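Local structure of BF1531-like N-terminal domain-containing protein (3SLR) at residues K222-D228 against S330-D336; N312-R318 against M343-V348. The protein is of unproven function but carries, in this N-terminal part of a longer protein, a magnesium-binding HAD-type phosphatase domain beside an FkbH-like domain, and may hydrolyse ester bonds. All blocks are in the same frame, centred on the assembly; numbering follows the deposited sequence. Where two conformers were deposited one is given.

From the N terminus the chain first builds the domain with the five-stranded parallel sheet, then enters the phosphatase domain at 222-228. Interaction 1 closes a long loop back to this strand when 330-336 pairs with it. Interaction 2 closes a short loop between 312-318 and 343-348. The two loops cross: 312-318 lies inside the first, and 330-336 lies inside the second. Strand 331-334 follows helix 313-324 and leads into helix 338-347. Interaction 1 ties two strands of the four-stranded sheet at the metal site. Interaction 2 joins two helices over one face of that sheet. Lys313 and Val344 both touch Phe333, and Lys313 forms a salt bridge with Asp335.

Interaction 1 (K222-D228 against S330-D336); sequences KKCLILD and SMVFLDD. With MG (magnesium ion), chain B; MG (magnesium ion), chain C.
Asp228 and Asp336 meet at a magnesium ion. Asp228 OD2 binds this first ion at 2.2 Å. Asp336 OD1 binds the same ion at 2.1 Å. The oxygens Asp228 OD2 and Asp336 OD1 are 3.0 Å apart, with carboxylate planes turned by 26°. Asp228 OD1 binds a second magnesium ion, and one water bridges both ions. With chi1 at 172°, Asp228 points its carboxylate away from its own N and on to the metals. Asp335 binds no metal here; OD1 accepts from a water on the first ion, and OD2 pairs with Lys313. Asp230 O completes the first site, consistent with a HAD-type DxDx(T/V) motif. Thr232 bonds to Asp228 OD2.

Behind the site runs a parallel ladder. Ile226 N donates to Val332 O (2.7 Å, 173°), and Leu334 N to Ile226 O. Asp228 N reaches Leu334 O at 2.9 Å. At the far end the Lys222 chain bends at chi2, and NZ sits above the carbonyl plane of Met331 O at 2.9 Å. Thr352 also holds this amine.

Ile226 CG2 touches Phe333 CD1 at 3.7 Å on one face. On the other, Leu225 CD1 meets Leu334 CD1 at 3.6 Å. These are neighbouring strands of the four-stranded parallel sheet of a HAD-like, Rossmann-type domain, with the aspartates at the strand ends. Strand 331-334 is outermost, while 224-227 also pairs with 274-280. Helix 255-270 covers the Leu225 face. Helices 313-324 and 338-347 cover the Phe333 face.

Interaction 2 (N312-R318 against M343-V348); sequences NKADNIR and MVREHV
Ala314 and Met343 make the apolar centre of this contact. Met343 is a selenomethionine, and its chain bends at chi2 (99°) and chi3, bringing SE to 3.7 Å from Ala314 CB. Val348 CG2 approaches Ala314 CB at 3.8 Å, and His347 CB is also in touch. Deeper in, Ile317 and Val344 reach toward each other tip to tip, with Ile317 CD1 3.6 Å from Val344 CG1. Lys313 CB adds a looser contact to Val344 CG2. Phe328 packs on both Ile317 and Val348.

One hydrogen bond crosses the interface. Arg318 NH2 donates to His347 O at 3.1 Å, well above the carbonyl plane and with a bent angle of 137°. Val348 CG2 lies over a face of the guanidinium. Arg318 was modelled in two conformers, so the bond may not always be made.

A bond within 312-318 fixes the helix start. Asn312 is the N-cap, and its OD1 accepts from Asp315 N at 2.8 Å.

The two helices flank strand 331-334 in the chain and pack on the same face of its sheet. The segment axes cross at -61° and come within 9.4 Å. Ala314, Ile317, Val344 and Val348 supply much of the packing, with Met343 beside them. In this conformer the arginine meets a carbonyl in the last turn of helix 338-347; its charge would probably suit that end. The contact is thus mainly apolar, with one polar link that may come and go.

Interaction 1 (K222-D228 against S330-D336)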
ATOM      1  N   LYS A 222      -1.199  -5.196  -9.980  1.00 18.17           N
ATOM      2  CA  LYS A 222      -1.130  -6.657  -9.976  1.00 19.51           C
ATOM      3  C   LYS A 222      -2.500  -7.289 -10.169  1.00 18.53           C
ATOM      4  O   LYS A 222      -3.501  -6.794  -9.657  1.00 20.33           O
ATOM      5  CB  LYS A 222      -0.481  -7.174  -8.692  1.00 17.27           C
ATOM      6  CG  LYS A 222       0.953  -6.692  -8.499  1.00 19.44           C
ATOM      7  CD  LYS A 222       1.818  -7.022  -9.725  1.00 21.20           C
ATOM      8  CE  LYS A 222       3.311  -6.928  -9.418  1.00 22.72           C
ATOM      9  NZ  LYS A 222       4.175  -7.617 -10.460  1.00 26.12           N
ATOM     10  N   LYS A 223      -2.531  -8.399 -10.902  1.00 15.65           N
ATOM     11  CA  LYS A 223      -3.782  -9.034 -11.277  1.00 16.62           C
ATOM     12  C   LYS A 223      -3.821 -10.500 -10.865  1.00 17.42           C
ATOM     13  O   LYS A 223      -4.871 -11.138 -10.936  1.00 16.84           O
ATOM     14  CB  LYS A 223      -3.979  -8.944 -12.794  1.00 19.16           C
ATOM     15  CG  LYS A 223      -4.272  -7.537 -13.292  1.00 19.18           C
ATOM     16  CD  LYS A 223      -4.384  -7.525 -14.811  1.00 25.27           C
ATOM     17  CE  LYS A 223      -3.251  -6.731 -15.411  1.00 32.65           C
ATOM     18  NZ  LYS A 223      -3.125  -5.388 -14.795  1.00 32.26           N
ATOM     19  N   CYS A 224      -2.677 -11.028 -10.442  1.00 15.57           N
ATOM     20  CA  CYS A 224      -2.545 -12.463 -10.220  1.00 15.53           C
ATOM     21  C   CYS A 224      -1.533 -12.788  -9.129  1.00 17.00           C
ATOM     22  O   CYS A 224      -0.454 -12.198  -9.076  1.00 17.54           O
ATOM     23  CB  CYS A 224      -2.137 -13.150 -11.531  1.00 18.48           C
ATOM     24  SG  CYS A 224      -1.673 -14.896 -11.402  1.00 21.59           S
ATOM     25  N   LEU A 225      -1.907 -13.728  -8.261  1.00 17.83           N
ATOM     26  CA  LEU A 225      -1.032 -14.244  -7.214  1.00 14.39           C
ATOM     27  C   LEU A 225      -0.769 -15.735  -7.469  1.00 15.80           C
ATOM     28  O   LEU A 225      -1.707 -16.519  -7.592  1.00 15.61           O
ATOM     29  CB  LEU A 225      -1.685 -14.051  -5.836  1.00 16.96           C
ATOM     30  CG  LEU A 225      -0.933 -14.646  -4.640  1.00 16.40           C
ATOM     31  CD1 LEU A 225       0.424 -13.976  -4.480  1.00 16.25           C
ATOM     32  CD2 LEU A 225      -1.729 -14.539  -3.331  1.00 16.10           C
ATOM     33  N   ILE A 226       0.509 -16.107  -7.570  1.00 15.80           N
ATOM     34  CA  ILE A 226       0.917 -17.494  -7.789  1.00 14.04           C
ATOM     35  C   ILE A 226       1.507 -18.036  -6.503  1.00 16.63           C
ATOM     36  O   ILE A 226       2.415 -17.433  -5.931  1.00 16.39           O
ATOM     37  CB  ILE A 226       1.986 -17.601  -8.897  1.00 16.01           C
ATOM     38  CG1 ILE A 226       1.463 -16.983 -10.183  1.00 19.03           C
ATOM     39  CG2 ILE A 226       2.404 -19.072  -9.114  1.00 14.57           C
ATOM     40  CD1 ILE A 226       2.565 -16.724 -11.212  1.00 20.20           C
ATOM     41  N   LEU A 227       0.991 -19.177  -6.056  1.00 15.43           N
ATOM     42  CA  LEU A 227       1.358 -19.734  -4.758  1.00 16.76           C
ATOM     43  C   LEU A 227       2.094 -21.062  -4.859  1.00 13.67           C
ATOM     44  O   LEU A 227       1.659 -21.970  -5.551  1.00 15.62           O
ATOM     45  CB  LEU A 227       0.097 -19.964  -3.922  1.00 16.19           C
ATOM     46  CG  LEU A 227      -0.733 -18.716  -3.621  1.00 20.14           C
ATOM     47  CD1 LEU A 227      -2.140 -19.102  -3.165  1.00 21.37           C
ATOM     48  CD2 LEU A 227      -0.030 -17.837  -2.589  1.00 20.35           C
ATOM     49  N   ASP A 228       3.195 -21.179  -4.135  1.00 16.05           N
ATOM     50  CA  ASP A 228       3.739 -22.488  -3.828  1.00 16.95           C
ATOM     51  C   ASP A 228       2.798 -23.136  -2.792  1.00 17.20           C
ATOM     52  O   ASP A 228       1.976 -22.451  -2.195  1.00 16.15           O
ATOM     53  CB  ASP A 228       5.157 -22.330  -3.283  1.00 18.39           C
ATOM     54  CG  ASP A 228       5.723 -23.622  -2.754  1.00 19.72           C
ATOM     55  OD1 ASP A 228       5.906 -24.559  -3.562  1.00 19.56           O
ATOM     56  OD2 ASP A 228       5.984 -23.692  -1.537  1.00 20.65           O
ATOM     57  N   SER A 330       2.276  -8.230 -14.060  1.00 17.02           N
ATOM     58  CA  SER A 330       1.050  -8.137 -13.277  1.00 19.94           C
ATOM     59  C   SER A 330       0.960  -9.291 -12.284  1.00 15.63           C
ATOM     60  O   SER A 330      -0.083  -9.497 -11.658  1.00 17.65           O
ATOM     61  CB  SER A 330      -0.188  -8.115 -14.176  1.00 20.59           C
ATOM     62  OG  SER A 330      -0.526  -9.419 -14.629  1.00 23.37           O
HETATM   63  N   MSE A 331       2.058 -10.039 -12.146  1.00 15.48           N
HETATM   64  CA  MSE A 331       2.064 -11.258 -11.317  1.00 15.14           C
HETATM   65  C   MSE A 331       2.912 -11.148 -10.065  1.00 16.11           C
HETATM   66  O   MSE A 331       3.966 -10.505 -10.067  1.00 16.96           O
HETATM   67  CB  MSE A 331       2.567 -12.448 -12.134  1.00 16.84           C
HETATM   68  CG  MSE A 331       1.636 -12.857 -13.232  1.00 17.83           C
HETATM   69 SE   MSE A 331       2.428 -14.206 -14.415  1.00 27.42          SE
HETATM   70  CE  MSE A 331       0.723 -14.848 -15.086  1.00 29.59           C
ATOM     71  N   VAL A 332       2.436 -11.799  -9.003  1.00 15.19           N
ATOM     72  CA  VAL A 332       3.164 -11.923  -7.748  1.00 14.45           C
ATOM     73  C   VAL A 332       3.347 -13.415  -7.463  1.00 14.39           C
ATOM     74  O   VAL A 332       2.406 -14.179  -7.567  1.00 16.22           O
ATOM     75  CB  VAL A 332       2.373 -11.305  -6.586  1.00 16.30           C
ATOM     76  CG1 VAL A 332       3.117 -11.486  -5.275  1.00 15.09           C
ATOM     77  CG2 VAL A 332       2.115  -9.833  -6.836  1.00 14.81           C
ATOM     78  N   PHE A 333       4.562 -13.822  -7.120  1.00 13.69           N
ATOM     79  CA  PHE A 333       4.853 -15.221  -6.823  1.00 15.26           C
ATOM     80  C   PHE A 333       5.365 -15.381  -5.395  1.00 14.72           C
ATOM     81  O   PHE A 333       6.359 -14.753  -5.020  1.00 14.53           O
ATOM     82  CB  PHE A 333       5.889 -15.746  -7.832  1.00 16.65           C
ATOM     83  CG  PHE A 333       6.432 -17.124  -7.512  1.00 16.27           C
ATOM     84  CD1 PHE A 333       5.587 -18.218  -7.414  1.00 18.10           C
ATOM     85  CD2 PHE A 333       7.802 -17.318  -7.360  1.00 16.46           C
ATOM     86  CE1 PHE A 333       6.093 -19.484  -7.145  1.00 17.53           C
ATOM     87  CE2 PHE A 333       8.313 -18.581  -7.092  1.00 17.69           C
ATOM     88  CZ  PHE A 333       7.463 -19.659  -6.982  1.00 17.59           C
ATOM     89  N   LEU A 334       4.676 -16.215  -4.614  1.00 14.25           N
ATOM     90  CA  LEU A 334       5.043 -16.495  -3.221  1.00 17.12           C
ATOM     91  C   LEU A 334       5.536 -17.927  -3.031  1.00 14.84           C
ATOM     92  O   LEU A 334       4.815 -18.885  -3.312  1.00 16.29           O
ATOM     93  CB  LEU A 334       3.854 -16.243  -2.297  1.00 16.14           C
ATOM     94  CG  LEU A 334       3.317 -14.806  -2.277  1.00 15.06           C
ATOM     95  CD1 LEU A 334       2.100 -14.729  -1.349  1.00 17.85           C
ATOM     96  CD2 LEU A 334       4.389 -13.840  -1.827  1.00 16.34           C
ATOM     97  N   ASP A 335       6.764 -18.059  -2.530  1.00 16.71           N
ATOM     98  CA  ASP A 335       7.394 -19.361  -2.328  1.00 15.59           C
ATOM     99  C   ASP A 335       8.349 -19.269  -1.134  1.00 16.08           C
ATOM    100  O   ASP A 335       9.127 -18.328  -1.024  1.00 17.94           O
ATOM    101  CB  ASP A 335       8.142 -19.773  -3.613  1.00 15.33           C
ATOM    102  CG  ASP A 335       8.513 -21.246  -3.634  1.00 21.10           C
ATOM    103  OD1 ASP A 335       8.990 -21.759  -2.594  1.00 21.71           O
ATOM    104  OD2 ASP A 335       8.336 -21.890  -4.699  1.00 19.53           O
ATOM    105  N   ASP A 336       8.260 -20.228  -0.217  1.00 17.23           N
ATOM    106  CA  ASP A 336       9.058 -20.216   1.009  1.00 19.73           C
ATOM    107  C   ASP A 336      10.516 -20.596   0.746  1.00 20.09           C
ATOM    108  O   ASP A 336      11.374 -20.395   1.596  1.00 20.04           O
ATOM    109  CB  ASP A 336       8.472 -21.215   2.020  1.00 17.59           C
ATOM    110  CG  ASP A 336       8.658 -22.637   1.568  1.00 22.23           C
ATOM    111  OD1 ASP A 336       8.030 -22.979   0.556  1.00 20.48           O
ATOM    112  OD2 ASP A 336       9.454 -23.398   2.171  1.00 23.42           O
TER
HETATM  113 MG    MG B 388       7.624 -24.753  -0.479  1.00 25.95          MG
HETATM  114 MG    MG C 389       6.347 -26.894  -3.047  1.00 14.08          MG
HETATM  115  O   HOH W   1       9.085 -24.279  -2.292  1.00 26.31           O
HETATM  116  O   HOH W   2       9.459 -25.645   0.899  1.00 27.51           O
HETATM  117  O   HOH W   3       7.910 -26.701  -1.453  1.00 26.19           O
HETATM  118  O   HOH W   4       6.999 -29.040  -2.626  1.00 30.75           O
HETATM  119  O   HOH W   5       7.564 -26.405  -4.810  1.00 23.17           O

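Interaction 2 (N312-R318 against M343-V348)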
ATOM      1  N   ASN A 312      10.984 -27.089 -13.662  1.00 23.77           N
ATOM      2  CA  ASN A 312      11.392 -25.825 -13.060  1.00 23.35           C
ATOM      3  C   ASN A 312      10.229 -24.835 -13.049  1.00 21.22           C
ATOM      4  O   ASN A 312       9.391 -24.826 -13.951  1.00 22.12           O
ATOM      5  CB  ASN A 312      12.610 -25.240 -13.781  1.00 26.07           C
ATOM      6  CG  ASN A 312      12.257 -24.621 -15.120  1.00 29.01           C
ATOM      7  OD1 ASN A 312      11.827 -23.467 -15.190  1.00 26.33           O
ATOM      8  ND2 ASN A 312      12.445 -25.380 -16.193  1.00 28.86           N
ATOM      9  N   LYS A 313      10.158 -24.011 -12.010  1.00 22.53           N
ATOM     10  CA  LYS A 313       9.006 -23.136 -11.854  1.00 20.89           C
ATOM     11  C   LYS A 313       8.969 -22.000 -12.889  1.00 19.99           C
ATOM     12  O   LYS A 313       7.896 -21.517 -13.246  1.00 19.20           O
ATOM     13  CB  LYS A 313       8.931 -22.617 -10.420  1.00 16.84           C
ATOM     14  CG  LYS A 313       8.729 -23.751  -9.431  1.00 18.56           C
ATOM     15  CD  LYS A 313       8.298 -23.247  -8.072  1.00 16.60           C
ATOM     16  CE  LYS A 313       7.931 -24.407  -7.174  1.00 19.24           C
ATOM     17  NZ  LYS A 313       7.088 -23.970  -6.031  1.00 18.17           N
ATOM     18  N   ALA A 314      10.131 -21.603 -13.393  1.00 19.17           N
ATOM     19  CA  ALA A 314      10.169 -20.572 -14.433  1.00 22.53           C
ATOM     20  C   ALA A 314       9.322 -20.985 -15.640  1.00 20.90           C
ATOM     21  O   ALA A 314       8.474 -20.216 -16.102  1.00 18.37           O
ATOM     22  CB  ALA A 314      11.597 -20.279 -14.854  1.00 25.06           C
ATOM     23  N   ASP A 315       9.547 -22.202 -16.144  1.00 21.37           N
ATOM     24  CA  ASP A 315       8.781 -22.717 -17.276  1.00 19.22           C
ATOM     25  C   ASP A 315       7.301 -22.794 -16.925  1.00 20.45           C
ATOM     26  O   ASP A 315       6.436 -22.438 -17.730  1.00 17.51           O
ATOM     27  CB  ASP A 315       9.270 -24.113 -17.692  1.00 23.05           C
ATOM     28  CG  ASP A 315      10.602 -24.085 -18.436  1.00 29.13           C
ATOM     29  OD1 ASP A 315      11.049 -23.002 -18.856  1.00 28.95           O
ATOM     30  OD2 ASP A 315      11.196 -25.168 -18.617  1.00 34.13           O
ATOM     31  N   ASN A 316       7.010 -23.269 -15.714  1.00 19.60           N
ATOM     32  CA  ASN A 316       5.628 -23.385 -15.266  1.00 17.85           C
ATOM     33  C   ASN A 316       4.916 -22.038 -15.198  1.00 15.39           C
ATOM     34  O   ASN A 316       3.747 -21.925 -15.570  1.00 16.60           O
ATOM     35  CB  ASN A 316       5.551 -24.130 -13.927  1.00 17.40           C
ATOM     36  CG  ASN A 316       5.754 -25.632 -14.085  1.00 20.29           C
ATOM     37  OD1 ASN A 316       5.522 -26.188 -15.160  1.00 18.46           O
ATOM     38  ND2 ASN A 316       6.190 -26.294 -13.012  1.00 19.25           N
ATOM     39  N   ILE A 317       5.620 -21.011 -14.744  1.00 17.22           N
ATOM     40  CA  ILE A 317       5.031 -19.673 -14.712  1.00 19.60           C
ATOM     41  C   ILE A 317       4.754 -19.124 -16.120  1.00 17.65           C
ATOM     42  O   ILE A 317       3.757 -18.434 -16.341  1.00 17.39           O
ATOM     43  CB  ILE A 317       5.858 -18.708 -13.859  1.00 15.98           C
ATOM     44  CG1 ILE A 317       5.756 -19.132 -12.387  1.00 19.24           C
ATOM     45  CG2 ILE A 317       5.366 -17.260 -14.043  1.00 17.94           C
ATOM     46  CD1 ILE A 317       6.699 -18.388 -11.463  1.00 20.71           C
ATOM     47  N   ARG A 318       5.621 -19.439 -17.073  0.57 18.54           N
ATOM     48  CA  ARG A 318       5.331 -19.080 -18.456  0.57 19.27           C
ATOM     49  C   ARG A 318       4.044 -19.758 -18.912  0.57 18.78           C
ATOM     50  O   ARG A 318       3.201 -19.134 -19.556  0.57 19.67           O
ATOM     51  CB  ARG A 318       6.509 -19.417 -19.372  0.57 20.40           C
ATOM     52  CG  ARG A 318       7.784 -18.689 -18.975  0.57 22.05           C
ATOM     53  CD  ARG A 318       8.923 -18.927 -19.961  0.57 23.24           C
ATOM     54  NE  ARG A 318      10.177 -18.434 -19.399  0.57 28.01           N
ATOM     55  CZ  ARG A 318      11.076 -19.198 -18.791  0.57 26.03           C
ATOM     56  NH1 ARG A 318      10.879 -20.500 -18.682  0.57 27.97           N
ATOM     57  NH2 ARG A 318      12.183 -18.659 -18.303  0.57 27.62           N
HETATM   58  N   MSE A 343      15.452 -18.186  -8.581  1.00 23.65           N
HETATM   59  CA  MSE A 343      15.421 -18.612  -9.967  1.00 27.48           C
HETATM   60  C   MSE A 343      14.253 -17.976 -10.745  1.00 29.63           C
HETATM   61  O   MSE A 343      14.428 -17.579 -11.899  1.00 27.14           O
HETATM   62  CB  MSE A 343      15.470 -20.135 -10.084  1.00 30.72           C
HETATM   63  CG  MSE A 343      14.133 -20.821 -10.160  1.00 36.07           C
HETATM   64 SE   MSE A 343      13.676 -21.242 -12.005  1.00 75.40          SE
HETATM   65  CE  MSE A 343      15.317 -22.146 -12.552  1.00 34.39           C
ATOM     66  N   VAL A 344      13.078 -17.843 -10.125  1.00 20.82           N
ATOM     67  CA  VAL A 344      11.988 -17.151 -10.808  1.00 21.51           C
ATOM     68  C   VAL A 344      12.355 -15.676 -11.042  1.00 22.02           C
ATOM     69  O   VAL A 344      12.059 -15.113 -12.097  1.00 21.90           O
ATOM     70  CB  VAL A 344      10.632 -17.294 -10.068  1.00 21.84           C
ATOM     71  CG1 VAL A 344       9.586 -16.361 -10.658  1.00 22.04           C
ATOM     72  CG2 VAL A 344      10.143 -18.736 -10.124  1.00 22.34           C
ATOM     73  N   ARG A 345      13.021 -15.057 -10.068  1.00 23.05           N
ATOM     74  CA  ARG A 345      13.459 -13.671 -10.218  1.00 26.26           C
ATOM     75  C   ARG A 345      14.365 -13.484 -11.417  1.00 26.20           C
ATOM     76  O   ARG A 345      14.209 -12.532 -12.185  1.00 30.23           O
ATOM     77  CB  ARG A 345      14.226 -13.209  -8.990  1.00 26.49           C
ATOM     78  CG  ARG A 345      13.367 -12.929  -7.814  1.00 25.88           C
ATOM     79  CD  ARG A 345      14.039 -11.934  -6.895  1.00 31.44           C
ATOM     80  NE  ARG A 345      13.342 -11.898  -5.624  1.00 26.10           N
ATOM     81  CZ  ARG A 345      13.659 -12.661  -4.587  1.00 26.14           C
ATOM     82  NH1 ARG A 345      14.684 -13.496  -4.673  1.00 35.37           N
ATOM     83  NH2 ARG A 345      12.965 -12.581  -3.462  1.00 26.25           N
ATOM     84  N   GLU A 346      15.334 -14.382 -11.558  1.00 28.03           N
ATOM     85  CA  GLU A 346      16.331 -14.255 -12.615  1.00 31.08           C
ATOM     86  C   GLU A 346      15.765 -14.632 -13.972  1.00 28.47           C
ATOM     87  O   GLU A 346      16.089 -14.006 -14.979  1.00 27.74           O
ATOM     88  CB  GLU A 346      17.538 -15.149 -12.341  1.00 33.52           C
ATOM     89  CG  GLU A 346      18.192 -14.966 -10.989  1.00 43.20           C
ATOM     90  CD  GLU A 346      19.318 -15.961 -10.772  1.00 48.73           C
ATOM     91  OE1 GLU A 346      19.948 -16.371 -11.776  1.00 52.94           O
ATOM     92  OE2 GLU A 346      19.563 -16.340  -9.605  1.00 53.87           O
ATOM     93  N   HIS A 347      14.924 -15.659 -14.000  1.00 24.26           N
ATOM     94  CA  HIS A 347      14.511 -16.246 -15.271  1.00 25.36           C
ATOM     95  C   HIS A 347      13.186 -15.725 -15.811  1.00 25.44           C
ATOM     96  O   HIS A 347      12.884 -15.898 -16.987  1.00 26.71           O
ATOM     97  CB  HIS A 347      14.520 -17.776 -15.188  1.00 25.27           C
ATOM     98  CG  HIS A 347      15.899 -18.347 -15.093  1.00 30.91           C
ATOM     99  ND1 HIS A 347      16.368 -18.982 -13.966  1.00 38.09           N
ATOM    100  CD2 HIS A 347      16.927 -18.339 -15.976  1.00 34.80           C
ATOM    101  CE1 HIS A 347      17.619 -19.359 -14.164  1.00 37.49           C
ATOM    102  NE2 HIS A 347      17.984 -18.977 -15.373  1.00 38.44           N
ATOM    103  N   VAL A 348      12.390 -15.090 -14.960  1.00 20.37           N
ATOM    104  CA  VAL A 348      11.155 -14.488 -15.443  1.00 21.49           C
ATOM    105  C   VAL A 348      11.075 -13.029 -14.987  1.00 21.61           C
ATOM    106  O   VAL A 348      10.315 -12.696 -14.079  1.00 21.30           O
ATOM    107  CB  VAL A 348       9.911 -15.249 -14.951  1.00 23.20           C
ATOM    108  CG1 VAL A 348       8.712 -14.914 -15.826  1.00 21.72           C
ATOM    109  CG2 VAL A 348      10.161 -16.757 -14.926  1.00 23.78           C
TER